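PDB 3BD1: Cro protein from Xylella fastidiosa, which probably binds operator DNA through a helix-turn-helix and so represses transcription of prophage genes, as other phage Cro proteins do. Local coordinates for residues A16-S20 and L21-Q25; G35-A39 and E40-D44; G51-C55 and R56-P60; N2-D5 and I6-K10. All blocks are in the same frame, centred on the assembly; numbering follows the deposited sequence. Where two conformers were deposited one is given.

Contact 1: A16-S20 and L21-Q25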
ATOM      1  N   ALA A  16      -3.202  -8.221  -1.570  1.00 13.06           N
ATOM      2  CA  ALA A  16      -3.049  -9.170  -0.471  1.00 13.62           C
ATOM      3  C   ALA A  16      -4.106  -8.921   0.606  1.00 12.30           C
ATOM      4  O   ALA A  16      -4.690  -9.862   1.144  1.00 13.41           O
ATOM      5  CB  ALA A  16      -1.641  -9.142   0.085  1.00 12.96           C
ATOM      6  N   LEU A  17      -4.358  -7.645   0.908  1.00 12.33           N
ATOM      7  CA  LEU A  17      -5.384  -7.352   1.913  1.00 12.23           C
ATOM      8  C   LEU A  17      -6.762  -7.788   1.406  1.00 13.02           C
ATOM      9  O   LEU A  17      -7.538  -8.403   2.136  1.00 13.00           O
ATOM     10  CB  LEU A  17      -5.375  -5.871   2.287  1.00 12.26           C
ATOM     11  CG  LEU A  17      -6.344  -5.506   3.403  1.00 13.58           C
ATOM     12  CD1 LEU A  17      -6.116  -6.246   4.731  1.00 14.82           C
ATOM     13  CD2 LEU A  17      -6.373  -3.992   3.617  1.00 13.94           C
ATOM     14  N   ALA A  18      -7.049  -7.461   0.151  1.00 13.82           N
ATOM     15  CA  ALA A  18      -8.323  -7.844  -0.456  1.00 14.12           C
ATOM     16  C   ALA A  18      -8.500  -9.363  -0.379  1.00 14.89           C
ATOM     17  O   ALA A  18      -9.566  -9.850  -0.001  1.00 15.25           O
ATOM     18  CB  ALA A  18      -8.389  -7.319  -1.873  1.00 16.40           C
ATOM     19  N   ALA A  19      -7.444 -10.098  -0.730  1.00 13.62           N
ATOM     20  CA  ALA A  19      -7.476 -11.552  -0.703  1.00 13.55           C
ATOM     21  C   ALA A  19      -7.775 -12.050   0.703  1.00 13.67           C
ATOM     22  O   ALA A  19      -8.587 -12.947   0.918  1.00 14.76           O
ATOM     23  CB  ALA A  19      -6.171 -12.140  -1.229  1.00 15.47           C
ATOM     24  N   SER A  20      -7.102 -11.466   1.692  1.00 13.04           N
ATOM     25  CA  SER A  20      -7.252 -11.873   3.082  0.50 12.36           C
ATOM     26  C   SER A  20      -8.652 -11.646   3.654  1.00 14.21           C
ATOM     27  O   SER A  20      -9.057 -12.304   4.624  1.00 15.17           O
ATOM     28  CB  SER A  20      -6.236 -11.161   3.975  0.50 12.89           C
ATOM     29  OG  SER A  20      -6.539  -9.794   4.221  0.50  8.02           O
ATOM     30  N   LEU A  21      -9.374 -10.706   3.056  1.00 14.16           N
ATOM     31  CA  LEU A  21     -10.727 -10.372   3.480  1.00 14.65           C
ATOM     32  C   LEU A  21     -11.806 -10.973   2.583  1.00 17.90           C
ATOM     33  O   LEU A  21     -12.990 -10.893   2.912  1.00 19.24           O
ATOM     34  CB  LEU A  21     -10.896  -8.844   3.508  1.00 15.41           C
ATOM     35  CG  LEU A  21     -10.000  -8.120   4.499  1.00 16.24           C
ATOM     36  CD1 LEU A  21     -10.169  -6.592   4.326  1.00 17.91           C
ATOM     37  CD2 LEU A  21     -10.277  -8.523   5.954  1.00 16.57           C
ATOM     38  N   GLY A  22     -11.409 -11.553   1.459  1.00 17.03           N
ATOM     39  CA  GLY A  22     -12.381 -12.072   0.488  1.00 19.29           C
ATOM     40  C   GLY A  22     -13.204 -10.991  -0.188  1.00 21.74           C
ATOM     41  O   GLY A  22     -14.405 -11.187  -0.461  1.00 26.03           O
ATOM     42  N   VAL A  23     -12.556  -9.851  -0.441  1.00 20.52           N
ATOM     43  CA  VAL A  23     -13.224  -8.762  -1.151  1.00 22.22           C
ATOM     44  C   VAL A  23     -12.439  -8.404  -2.409  1.00 22.78           C
ATOM     45  O   VAL A  23     -11.294  -8.834  -2.597  1.00 25.53           O
ATOM     46  CB  VAL A  23     -13.403  -7.499  -0.264  1.00 23.02           C
ATOM     47  CG1 VAL A  23     -14.242  -7.890   0.952  1.00 23.94           C
ATOM     48  CG2 VAL A  23     -12.051  -6.829   0.091  1.00 19.59           C
ATOM     49  N   ARG A  24     -13.063  -7.592  -3.260  1.00 27.08           N
ATOM     50  CA  ARG A  24     -12.387  -7.076  -4.446  1.00 28.46           C
ATOM     51  C   ARG A  24     -11.464  -5.926  -4.045  1.00 25.20           C
ATOM     52  O   ARG A  24     -11.724  -5.204  -3.081  1.00 24.12           O
ATOM     53  CB  ARG A  24     -13.425  -6.588  -5.465  1.00 31.84           C
ATOM     54  CG  ARG A  24     -14.457  -7.651  -5.838  1.00 34.86           C
ATOM     55  CD  ARG A  24     -14.093  -8.381  -7.118  1.00 53.35           C
ATOM     56  NE  ARG A  24     -14.680  -7.749  -8.296  0.50 57.42           N
ATOM     57  CZ  ARG A  24     -15.936  -7.912  -8.709  0.50 54.18           C
ATOM     58  NH1 ARG A  24     -16.783  -8.691  -8.050  0.50 62.67           N
ATOM     59  NH2 ARG A  24     -16.352  -7.280  -9.797  0.50 47.23           N
ATOM     60  N   GLN A  25     -10.376  -5.764  -4.792  1.00 25.28           N
ATOM     61  CA  GLN A  25      -9.480  -4.637  -4.575  1.00 25.26           C
ATOM     62  C   GLN A  25     -10.216  -3.309  -4.624  1.00 25.87           C
ATOM     63  O   GLN A  25      -9.906  -2.390  -3.867  1.00 25.00           O
ATOM     64  CB  GLN A  25      -8.346  -4.593  -5.594  1.00 27.90           C
ATOM     65  CG  GLN A  25      -7.335  -5.709  -5.418  1.00 29.26           C
ATOM     66  CD  GLN A  25      -6.115  -5.430  -6.265  1.00 32.53           C
ATOM     67  OE1 GLN A  25      -5.562  -4.332  -6.230  1.00 42.42           O
ATOM     68  NE2 GLN A  25      -5.691  -6.422  -7.023  1.00 42.59           N
TER
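Ala18 O takes backbone N-H groups from Leu21 and from Val23 on opposite faces of its carbonyl plane, the straighter bond being that of Val23 N to Ala18 O at 3.0 Å (164°). With Gly22 N bonded to Ala19 O at 3.2 Å and Gly22 at positive phi, this is a Schellman motif, here ending helix 14-21 and forming the turn that leads into helix 25-34. Those two helices follow each other as in a helix-turn-helix, where the second would be expected to read DNA. The side chains close around the turn. Ala18 CB sits against the incoming chain, 3.4 Å from Val23 O, and Gln25 CG comes to 4.0 Å from the same methyl. Val23 lays CG2 alongside the backbone of Ala18. One turn back, Leu17 and Leu21 slant across each other, with Leu17 CG 4.1 Å from Leu21 CD1; chi1 of -63° sets Leu21 CG beside its own backbone N and close to Leu17 O. Both leucines also pack on Ile28 of helix 25-34. Leu17 O also has a side-chain partner: in one of its two conformers Ser20, with chi1 at 74°, donates from OG to Leu17 O at 2.7 Å.

Contact 2: G35-A39 and E40-D44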
ATOM      1  N   GLY A  35     -12.577   6.951   3.552  1.00 38.30           N
ATOM      2  CA  GLY A  35     -11.979   6.984   4.888  1.00 36.44           C
ATOM      3  C   GLY A  35     -12.731   6.124   5.884  1.00 35.59           C
ATOM      4  O   GLY A  35     -12.774   6.417   7.075  1.00 36.91           O
ATOM      5  N   ARG A  36     -13.351   5.046   5.418  1.00 30.11           N
ATOM      6  CA  ARG A  36     -14.202   4.277   6.321  1.00 31.52           C
ATOM      7  C   ARG A  36     -14.363   2.843   5.838  1.00 25.14           C
ATOM      8  O   ARG A  36     -14.929   2.605   4.767  1.00 27.16           O
ATOM      9  CB  ARG A  36     -15.603   4.899   6.370  1.00 30.71           C
ATOM     10  CG  ARG A  36     -16.589   4.254   7.338  1.00 35.11           C
ATOM     11  CD  ARG A  36     -17.973   4.883   7.274  1.00 42.66           C
ATOM     12  NE  ARG A  36     -18.794   4.410   6.157  1.00 49.31           N
ATOM     13  CZ  ARG A  36     -19.122   5.117   5.076  1.00 58.03           C
ATOM     14  NH1 ARG A  36     -18.717   6.370   4.915  1.00 60.10           N
ATOM     15  NH2 ARG A  36     -19.873   4.564   4.131  1.00 53.07           N
ATOM     16  N   VAL A  37     -13.884   1.907   6.651  1.00 21.37           N
ATOM     17  CA  VAL A  37     -14.123   0.504   6.395  1.00 19.42           C
ATOM     18  C   VAL A  37     -15.504   0.168   6.958  1.00 18.87           C
ATOM     19  O   VAL A  37     -15.950   0.747   7.950  1.00 19.73           O
ATOM     20  CB  VAL A  37     -13.024  -0.451   6.958  1.00 21.71           C
ATOM     21  CG1 VAL A  37     -11.641   0.050   6.544  1.00 23.09           C
ATOM     22  CG2 VAL A  37     -13.042  -0.681   8.449  1.00 25.73           C
ATOM     23  N   PRO A  38     -16.185  -0.794   6.333  1.00 20.98           N
ATOM     24  CA  PRO A  38     -17.454  -1.261   6.892  1.00 19.53           C
ATOM     25  C   PRO A  38     -17.295  -1.807   8.319  1.00 20.16           C
ATOM     26  O   PRO A  38     -16.316  -2.488   8.622  1.00 18.92           O
ATOM     27  CB  PRO A  38     -17.839  -2.402   5.945  1.00 23.34           C
ATOM     28  CG  PRO A  38     -17.133  -2.152   4.695  1.00 25.89           C
ATOM     29  CD  PRO A  38     -15.833  -1.507   5.096  1.00 22.13           C
ATOM     30  N   ALA A  39     -18.263  -1.527   9.191  1.00 20.46           N
ATOM     31  CA  ALA A  39     -18.165  -1.898  10.596  1.00 17.93           C
ATOM     32  C   ALA A  39     -18.007  -3.415  10.667  1.00 17.44           C
ATOM     33  O   ALA A  39     -17.267  -3.913  11.524  1.00 18.01           O
ATOM     34  CB  ALA A  39     -19.419  -1.431  11.394  1.00 19.18           C
ATOM     35  N   GLU A  40     -18.709  -4.133   9.795  1.00 18.51           N
ATOM     36  CA  GLU A  40     -18.723  -5.597   9.867  1.00 18.61           C
ATOM     37  C   GLU A  40     -17.446  -6.257   9.360  1.00 21.24           C
ATOM     38  O   GLU A  40     -17.318  -7.497   9.430  1.00 21.73           O
ATOM     39  CB  GLU A  40     -19.907  -6.163   9.101  1.00 20.80           C
ATOM     40  CG  GLU A  40     -19.849  -6.010   7.602  1.00 23.27           C
ATOM     41  CD  GLU A  40     -20.385  -4.705   7.054  1.00 42.10           C
ATOM     42  OE1 GLU A  40     -20.615  -4.733   5.825  1.00 37.78           O
ATOM     43  OE2 GLU A  40     -20.564  -3.712   7.805  1.00 33.34           O
ATOM     44  N   ARG A  41     -16.514  -5.443   8.876  1.00 18.72           N
ATOM     45  CA  ARG A  41     -15.205  -5.959   8.467  1.00 18.38           C
ATOM     46  C   ARG A  41     -14.072  -5.610   9.420  1.00 17.79           C
ATOM     47  O   ARG A  41     -12.932  -6.037   9.214  1.00 17.74           O
ATOM     48  CB  ARG A  41     -14.849  -5.568   7.034  1.00 23.00           C
ATOM     49  CG  ARG A  41     -15.807  -6.064   5.926  1.00 26.95           C
ATOM     50  CD  ARG A  41     -16.402  -7.462   6.163  1.00 32.04           C
ATOM     51  NE  ARG A  41     -15.379  -8.502   6.198  1.00 26.87           N
ATOM     52  CZ  ARG A  41     -14.887  -9.082   5.107  1.00 28.38           C
ATOM     53  NH1 ARG A  41     -15.319  -8.738   3.900  1.00 32.78           N
ATOM     54  NH2 ARG A  41     -13.959 -10.009   5.242  1.00 30.24           N
ATOM     55  N   CYS A  42     -14.358  -4.828  10.463  1.00 16.72           N
ATOM     56  CA  CYS A  42     -13.262  -4.379  11.330  1.00 15.53           C
ATOM     57  C   CYS A  42     -12.556  -5.530  12.074  1.00 15.75           C
ATOM     58  O   CYS A  42     -11.317  -5.541  12.109  1.00 15.37           O
ATOM     59  CB  CYS A  42     -13.754  -3.335  12.332  1.00 16.79           C
ATOM     60  SG  CYS A  42     -14.132  -1.765  11.505  1.00 19.00           S
ATOM     61  N   ILE A  43     -13.322  -6.436  12.688  1.00 15.45           N
ATOM     62  CA  ILE A  43     -12.689  -7.580  13.364  1.00 15.30           C
ATOM     63  C   ILE A  43     -11.844  -8.372  12.376  1.00 14.73           C
ATOM     64  O   ILE A  43     -10.749  -8.808  12.713  1.00 14.87           O
ATOM     65  CB  ILE A  43     -13.684  -8.492  14.099  1.00 16.86           C
ATOM     66  CG1 ILE A  43     -14.243  -7.804  15.341  1.00 19.91           C
ATOM     67  CG2 ILE A  43     -13.027  -9.804  14.555  1.00 22.29           C
ATOM     68  CD1 ILE A  43     -15.286  -8.609  16.111  1.00 24.88           C
ATOM     69  N   ASP A  44     -12.355  -8.558  11.168  1.00 15.03           N
ATOM     70  CA  ASP A  44     -11.618  -9.330  10.164  1.00 13.55           C
ATOM     71  C   ASP A  44     -10.283  -8.652   9.872  1.00 13.15           C
ATOM     72  O   ASP A  44      -9.267  -9.325   9.756  1.00 14.05           O
ATOM     73  CB  ASP A  44     -12.439  -9.451   8.890  1.00 16.05           C
ATOM     74  CG  ASP A  44     -13.705 -10.267   9.068  1.00 21.64           C
ATOM     75  OD1 ASP A  44     -13.692 -11.184   9.916  1.00 23.56           O
ATOM     76  OD2 ASP A  44     -14.678  -9.962   8.351  1.00 25.02           O
TER
HETATM   77  O   HOH W   1     -16.261  -6.155  12.796  1.00 20.24           O
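Ala39 O is gripped by two donors, the backbone amide of Cys42 and a water. Cys42 N reaches Ala39 O at 3.2 Å in a nearly straight bond (168°), and the water donates to Ala39 O at 2.8 Å. The same water accepts from Ile43 N, and so bridges a peptide pair at the start of the helix. One residue earlier, Arg41 N donates to Pro38 O at 3.0 Å. These two i to i+3 bonds close two overlapping type I beta turns, 38-41 and 39-42, which carry the chain from the linker after helix 25-34 into helix 42-48 of the all-helical Cro fold. Glu40 bends back over the proline, its chain turned at chi2, -86°, with Glu40 OE2 3.5 Å from Pro38 CB in plain van der Waals contact. Arg41 CG lies against the same proline carbon, 4.2 Å from Pro38 CB. Beyond it the arginine chain is bent twice, which brings the guanidinium edge round to Asp44. Arg41 NE donates to Asp44 OD2 at 2.7 Å (155°), close to the guanidinium plane and onto the anti lone pair of that oxygen; a second bond of this salt bridge, from Arg41 NH2 to the same atom, is weak. Arg41 NH2 also donates to Leu21 O at the end of helix 14-21. On the buried side Val37 CG2 presses on Cys42 SG at 3.4 Å. Leu58 of helix 55-58 packs against both residues, while Ala39 meets Ala39 of a neighbouring subunit.

Contact 3: G51-C55 and R56-P60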
ATOM      1  N   GLY A  51      -3.366  -7.798  14.416  1.00 12.20           N
ATOM      2  CA  GLY A  51      -3.488  -6.735  15.398  1.00 15.19           C
ATOM      3  C   GLY A  51      -2.654  -5.486  15.128  1.00 13.73           C
ATOM      4  O   GLY A  51      -2.562  -4.597  16.007  1.00 16.50           O
ATOM      5  N   ALA A  52      -2.074  -5.369  13.934  1.00 14.59           N
ATOM      6  CA  ALA A  52      -1.305  -4.171  13.568  1.00 13.44           C
ATOM      7  C   ALA A  52      -2.248  -2.974  13.545  1.00 13.13           C
ATOM      8  O   ALA A  52      -1.806  -1.870  13.832  1.00 14.60           O
ATOM      9  CB  ALA A  52      -0.669  -4.306  12.212  1.00 16.97           C
ATOM     10  N   VAL A  53      -3.514  -3.225  13.240  1.00 13.30           N
ATOM     11  CA  VAL A  53      -4.578  -2.253  13.489  1.00 12.23           C
ATOM     12  C   VAL A  53      -5.643  -2.969  14.266  1.00 13.72           C
ATOM     13  O   VAL A  53      -5.828  -4.189  14.157  1.00 17.20           O
ATOM     14  CB  VAL A  53      -5.148  -1.663  12.219  1.00 19.43           C
ATOM     15  CG1 VAL A  53      -4.061  -0.885  11.464  1.00 24.20           C
ATOM     16  CG2 VAL A  53      -5.806  -2.655  11.356  1.00 21.10           C
ATOM     17  N   ILE A  54      -6.343  -2.198  15.087  1.00 13.13           N
ATOM     18  CA  ILE A  54      -7.440  -2.707  15.889  1.00 13.04           C
ATOM     19  C   ILE A  54      -8.732  -2.012  15.532  1.00 12.64           C
ATOM     20  O   ILE A  54      -8.751  -0.958  14.916  1.00 14.46           O
ATOM     21  CB  ILE A  54      -7.154  -2.652  17.397  1.00 15.39           C
ATOM     22  CG1 ILE A  54      -7.009  -1.210  17.878  1.00 18.12           C
ATOM     23  CG2 ILE A  54      -5.912  -3.487  17.709  1.00 18.31           C
ATOM     24  CD1 ILE A  54      -7.001  -1.128  19.391  1.00 23.35           C
ATOM     25  N   CYS A  55      -9.842  -2.623  15.942  1.00 14.52           N
ATOM     26  CA  CYS A  55     -11.169  -2.156  15.576  1.00 14.85           C
ATOM     27  C   CYS A  55     -11.365  -0.670  15.917  1.00 15.40           C
ATOM     28  O   CYS A  55     -11.902   0.071  15.110  1.00 15.98           O
ATOM     29  CB  CYS A  55     -12.250  -2.988  16.301  1.00 16.55           C
ATOM     30  SG  CYS A  55     -12.378  -4.656  15.630  1.00 18.99           S
ATOM     31  N   ARG A  56     -10.918  -0.238  17.088  1.00 15.14           N
ATOM     32  CA  ARG A  56     -11.119   1.157  17.527  1.00 14.64           C
ATOM     33  C   ARG A  56     -10.360   2.136  16.650  1.00 15.51           C
ATOM     34  O   ARG A  56     -10.770   3.289  16.521  1.00 18.99           O
ATOM     35  CB  ARG A  56     -10.682   1.268  18.984  1.00 18.90           C
ATOM     36  CG  ARG A  56     -10.586   2.612  19.611  1.00 22.53           C
ATOM     37  CD  ARG A  56     -11.936   3.239  19.802  1.00 27.14           C
ATOM     38  NE  ARG A  56     -11.735   4.593  20.332  1.00 22.65           N
ATOM     39  CZ  ARG A  56     -12.643   5.280  21.014  1.00 27.86           C
ATOM     40  NH1 ARG A  56     -13.840   4.763  21.251  1.00 30.11           N
ATOM     41  NH2 ARG A  56     -12.351   6.501  21.444  1.00 31.16           N
ATOM     42  N   GLU A  57      -9.267   1.700  16.036  1.00 14.96           N
ATOM     43  CA  GLU A  57      -8.537   2.552  15.125  1.00 15.88           C
ATOM     44  C   GLU A  57      -9.245   2.672  13.800  1.00 14.60           C
ATOM     45  O   GLU A  57      -9.177   3.721  13.147  1.00 17.63           O
ATOM     46  CB  GLU A  57      -7.103   2.055  14.929  1.00 15.84           C
ATOM     47  CG  GLU A  57      -6.271   2.081  16.203  1.00 16.59           C
ATOM     48  CD  GLU A  57      -4.976   1.298  16.169  1.00 21.42           C
ATOM     49  OE1 GLU A  57      -4.854   0.302  15.464  1.00 20.49           O
ATOM     50  OE2 GLU A  57      -4.017   1.643  16.877  1.00 31.51           O
ATOM     51  N   LEU A  58      -9.911   1.591  13.390  1.00 15.14           N
ATOM     52  CA  LEU A  58     -10.632   1.591  12.130  1.00 15.27           C
ATOM     53  C   LEU A  58     -11.940   2.364  12.200  1.00 17.15           C
ATOM     54  O   LEU A  58     -12.278   3.130  11.300  1.00 17.84           O
ATOM     55  CB  LEU A  58     -10.868   0.141  11.674  1.00 16.01           C
ATOM     56  CG  LEU A  58      -9.623  -0.650  11.258  1.00 16.25           C
ATOM     57  CD1 LEU A  58      -9.935  -2.172  11.390  1.00 17.94           C
ATOM     58  CD2 LEU A  58      -9.158  -0.247   9.879  1.00 20.18           C
ATOM     59  N   ARG A  59     -12.690   2.167  13.274  1.00 15.80           N
ATOM     60  CA  ARG A  59     -14.017   2.756  13.402  1.00 15.00           C
ATOM     61  C   ARG A  59     -14.201   3.208  14.838  1.00 16.31           C
ATOM     62  O   ARG A  59     -14.888   2.578  15.647  1.00 17.21           O
ATOM     63  CB  ARG A  59     -15.138   1.817  12.939  1.00 16.25           C
ATOM     64  CG  ARG A  59     -15.169   1.545  11.439  1.00 16.81           C
ATOM     65  CD  ARG A  59     -15.532   2.781  10.597  1.00 18.11           C
ATOM     66  NE  ARG A  59     -16.827   3.337  10.983  1.00 18.92           N
ATOM     67  CZ  ARG A  59     -17.990   2.898  10.516  1.00 20.25           C
ATOM     68  NH1 ARG A  59     -18.015   1.912   9.628  1.00 20.30           N
ATOM     69  NH2 ARG A  59     -19.130   3.426  10.923  1.00 22.81           N
ATOM     70  N   PRO A  60     -13.607   4.361  15.178  1.00 17.11           N
ATOM     71  CA  PRO A  60     -13.755   4.871  16.531  1.00 17.43           C
ATOM     72  C   PRO A  60     -15.181   5.273  16.904  1.00 17.18           C
ATOM     73  O   PRO A  60     -15.461   5.388  18.093  1.00 22.86           O
ATOM     74  CB  PRO A  60     -12.808   6.070  16.598  1.00 20.15           C
ATOM     75  CG  PRO A  60     -12.388   6.314  15.253  1.00 23.67           C
ATOM     76  CD  PRO A  60     -12.720   5.182  14.343  1.00 18.15           C
TER
HETATM   77  O   HOH W   2      -2.010   0.908  14.443  1.00 28.44           O
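Ile54 and Glu57 hold each other by bonds running both ways across the start of helix 55-58. Ile54 N donates to Glu57 OE1 at 2.9 Å (154°), and Glu57 N returns a bond to Ile54 O, also at 2.9 Å. Since Ile54 is the N-cap residue, the glutamate side chain reaches back to cap its N-H, as the second half of a capping box does, although the isoleucine has no polar side chain to complete one. This grip is the tight part of the contact, for Glu57 OE1 also comes to 3.2 Å from Val53 CA. Glu57 is extended beyond CG, chi2 165°, and meets the amide on the anti side of OE1, the donor lying 34° out of the carboxylate plane. The Ile54 side chain slants across this arm, with Ile54 CG1 3.7 Å from Glu57 CD. Ile54 O is shared, for Leu58 N also binds it, at 3.2 Å. Val53 and Leu58 make a buried but looser apolar contact, crossing at about a right angle with Leu58 CD1 4.2 Å from Val53 CG2. Arg59 N to Cys55 O, at 2.9 Å, is a regular i to i+4 bond where the helix ends. The other side is wetter. There a water donates both to Ala52 O and to Glu57 OE1, giving the carboxylate oxygen a second donor, and Ile54 itself is exposed. Arg56 also leads away from the turn, to Phe63 O. The turn and the short helix after it pack on two others: Val53, in the loop before the helix, meets Ile6 and Leu58 meets Ala3 of helix 3-11, while Cys55 N bonds to Glu46 and its side chain touches Ile43, both of helix 42-48.

Contact 4: N2-D5 and I6-K10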
ATOM      1  N   ASN A   2      -3.551   6.790   9.286  1.00 25.64           N
ATOM      2  CA  ASN A   2      -4.478   6.181   8.358  1.00 20.91           C
ATOM      3  C   ASN A   2      -4.477   4.676   8.571  1.00 16.04           C
ATOM      4  O   ASN A   2      -3.615   3.966   8.066  1.00 16.15           O
ATOM      5  CB  ASN A   2      -4.145   6.547   6.920  1.00 29.21           C
ATOM      6  CG  ASN A   2      -5.222   6.121   5.932  1.00 35.82           C
ATOM      7  OD1 ASN A   2      -5.681   4.991   5.965  1.00 33.26           O
ATOM      8  ND2 ASN A   2      -5.620   7.017   5.025  1.00 35.10           N
ATOM      9  N   ALA A   3      -5.458   4.223   9.345  1.00 15.86           N
ATOM     10  CA  ALA A   3      -5.505   2.823   9.746  1.00 14.84           C
ATOM     11  C   ALA A   3      -5.602   1.901   8.533  1.00 14.27           C
ATOM     12  O   ALA A   3      -5.061   0.785   8.531  1.00 14.42           O
ATOM     13  CB  ALA A   3      -6.704   2.608  10.681  1.00 18.61           C
ATOM     14  N   ILE A   4      -6.317   2.342   7.509  1.00 14.94           N
ATOM     15  CA  ILE A   4      -6.459   1.504   6.321  1.00 13.23           C
ATOM     16  C   ILE A   4      -5.117   1.297   5.629  1.00 13.63           C
ATOM     17  O   ILE A   4      -4.803   0.194   5.168  1.00 14.07           O
ATOM     18  CB  ILE A   4      -7.494   2.051   5.313  1.00 18.51           C
ATOM     19  CG1 ILE A   4      -8.900   2.050   5.923  1.00 22.21           C
ATOM     20  CG2 ILE A   4      -7.451   1.241   4.009  1.00 21.03           C
ATOM     21  CD1 ILE A   4     -10.010   2.815   5.184  1.00 23.33           C
ATOM     22  N   ASP A   5      -4.323   2.355   5.562  1.00 15.19           N
ATOM     23  CA  ASP A   5      -2.992   2.254   4.992  1.00 12.72           C
ATOM     24  C   ASP A   5      -2.067   1.380   5.827  1.00 13.03           C
ATOM     25  O   ASP A   5      -1.277   0.618   5.272  1.00 13.86           O
ATOM     26  CB  ASP A   5      -2.383   3.633   4.813  1.00 16.66           C
ATOM     27  CG  ASP A   5      -3.033   4.403   3.695  1.00 23.12           C
ATOM     28  OD1 ASP A   5      -3.608   3.819   2.757  1.00 23.25           O
ATOM     29  OD2 ASP A   5      -2.986   5.643   3.730  1.00 29.71           O
ATOM     30  N   ILE A   6      -2.165   1.463   7.152  1.00 13.95           N
ATOM     31  CA  ILE A   6      -1.373   0.568   7.996  1.00 12.60           C
ATOM     32  C   ILE A   6      -1.760  -0.872   7.689  1.00 11.37           C
ATOM     33  O   ILE A   6      -0.876  -1.734   7.597  1.00 13.47           O
ATOM     34  CB  ILE A   6      -1.563   0.871   9.492  1.00 14.67           C
ATOM     35  CG1 ILE A   6      -1.093   2.300   9.815  1.00 16.42           C
ATOM     36  CG2 ILE A   6      -0.854  -0.146  10.378  1.00 16.89           C
ATOM     37  CD1 ILE A   6      -1.400   2.790  11.225  1.00 20.82           C
ATOM     38  N   ALA A   7      -3.059  -1.140   7.549  1.00 11.60           N
ATOM     39  CA  ALA A   7      -3.515  -2.495   7.209  1.00 11.53           C
ATOM     40  C   ALA A   7      -3.002  -2.972   5.854  1.00 10.92           C
ATOM     41  O   ALA A   7      -2.549  -4.115   5.674  1.00 13.08           O
ATOM     42  CB  ALA A   7      -5.036  -2.565   7.249  1.00 13.20           C
ATOM     43  N   ILE A   8      -3.068  -2.099   4.848  1.00 12.07           N
ATOM     44  CA  ILE A   8      -2.567  -2.439   3.516  1.00 11.85           C
ATOM     45  C   ILE A   8      -1.083  -2.755   3.575  1.00 11.49           C
ATOM     46  O   ILE A   8      -0.627  -3.737   2.987  1.00 13.50           O
ATOM     47  CB  ILE A   8      -2.844  -1.288   2.491  1.00 12.59           C
ATOM     48  CG1 ILE A   8      -4.346  -1.147   2.230  1.00 14.78           C
ATOM     49  CG2 ILE A   8      -2.049  -1.445   1.213  1.00 15.27           C
ATOM     50  CD1 ILE A   8      -4.783   0.147   1.516  1.00 15.99           C
ATOM     51  N   ASN A   9      -0.325  -1.942   4.292  1.00 11.97           N
ATOM     52  CA  ASN A   9       1.108  -2.147   4.399  1.00 11.56           C
ATOM     53  C   ASN A   9       1.455  -3.407   5.182  1.00 11.14           C
ATOM     54  O   ASN A   9       2.446  -4.051   4.859  1.00 12.20           O
ATOM     55  CB  ASN A   9       1.793  -0.927   4.991  1.00 13.09           C
ATOM     56  CG  ASN A   9       1.895   0.218   3.999  1.00 15.60           C
ATOM     57  OD1 ASN A   9       1.875  -0.021   2.785  1.00 15.65           O
ATOM     58  ND2 ASN A   9       2.004   1.448   4.485  1.00 19.81           N
ATOM     59  N   LYS A  10       0.615  -3.759   6.151  1.00 11.76           N
ATOM     60  CA  LYS A  10       0.886  -4.971   6.944  1.00 10.92           C
ATOM     61  C   LYS A  10       0.808  -6.201   6.064  1.00 11.50           C
ATOM     62  O   LYS A  10       1.664  -7.089   6.165  1.00 13.51           O
ATOM     63  CB  LYS A  10      -0.070  -5.062   8.123  1.00 11.80           C
ATOM     64  CG  LYS A  10       0.145  -6.275   8.967  1.00 12.50           C
ATOM     65  CD  LYS A  10       1.532  -6.211   9.594  1.00 15.04           C
ATOM     66  CE  LYS A  10       1.643  -7.126  10.790  1.00 16.66           C
ATOM     67  NZ  LYS A  10       1.612  -8.515  10.309  1.00 17.73           N
TER
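Asn2 O accepts from Ile6 N at 3.0 Å and opens a run of i to i+4 bonds. Ala7 N to Ala3 O, Ile8 N to Ile4 O and Asn9 N to Asp5 O follow, all at 2.9 Å. Ahead of this run the Asp5 amide needs another acceptor, and Asn2 OD1 supplies it, lying 3.0 Å from Asp5 N (159°) and reached from above the plane of the side-chain carbonyl. Asp5 OD1 forms a salt bridge with Arg32 NE of helix 25-34. Asn9 ND2 lies only 3.5 Å from Asp5 O but at a poor angle for a bond; it donates instead to Gly12 O of a neighbouring subunit. Ile8 CD1 reaches 3.8 Å from Ile4 CG2, the two side chains slanting across one another, because chi1 of -68° directs Ile8 CG1 back along the helix, 3.3 Å from Ile4 O. Ile4 goes on to meet Trp31, and Ile8 to meet Ile28, both in helix 25-34. This is the N-cap of an alpha-helix, with an asparagine closing the first turn of helix 3-11 in the all-helical Cro fold.

How the contacts relate
Along the chain the order is contact 4, contact 1, contact 2 and contact 3, and together they mark the start of helix 3-11, the end of helix 14-21, and the starts of helices 42-48 and 55-58. Contacts 2 and 3 have centres about 9 Å apart and are joined by Val37 O and Arg59 NH1, 2.9 Å apart. Contacts 1 and 3, about 17 Å between centres, do not touch and lie on opposite sides of the chain's centre. Contact 4 touches each of the others, through Leu17, Val37 and Val53. The 3-11 helix thus ties the helix-turn-helix to the C-terminal helices of this strand-free Cro, a family in which related sequences adopt different folds.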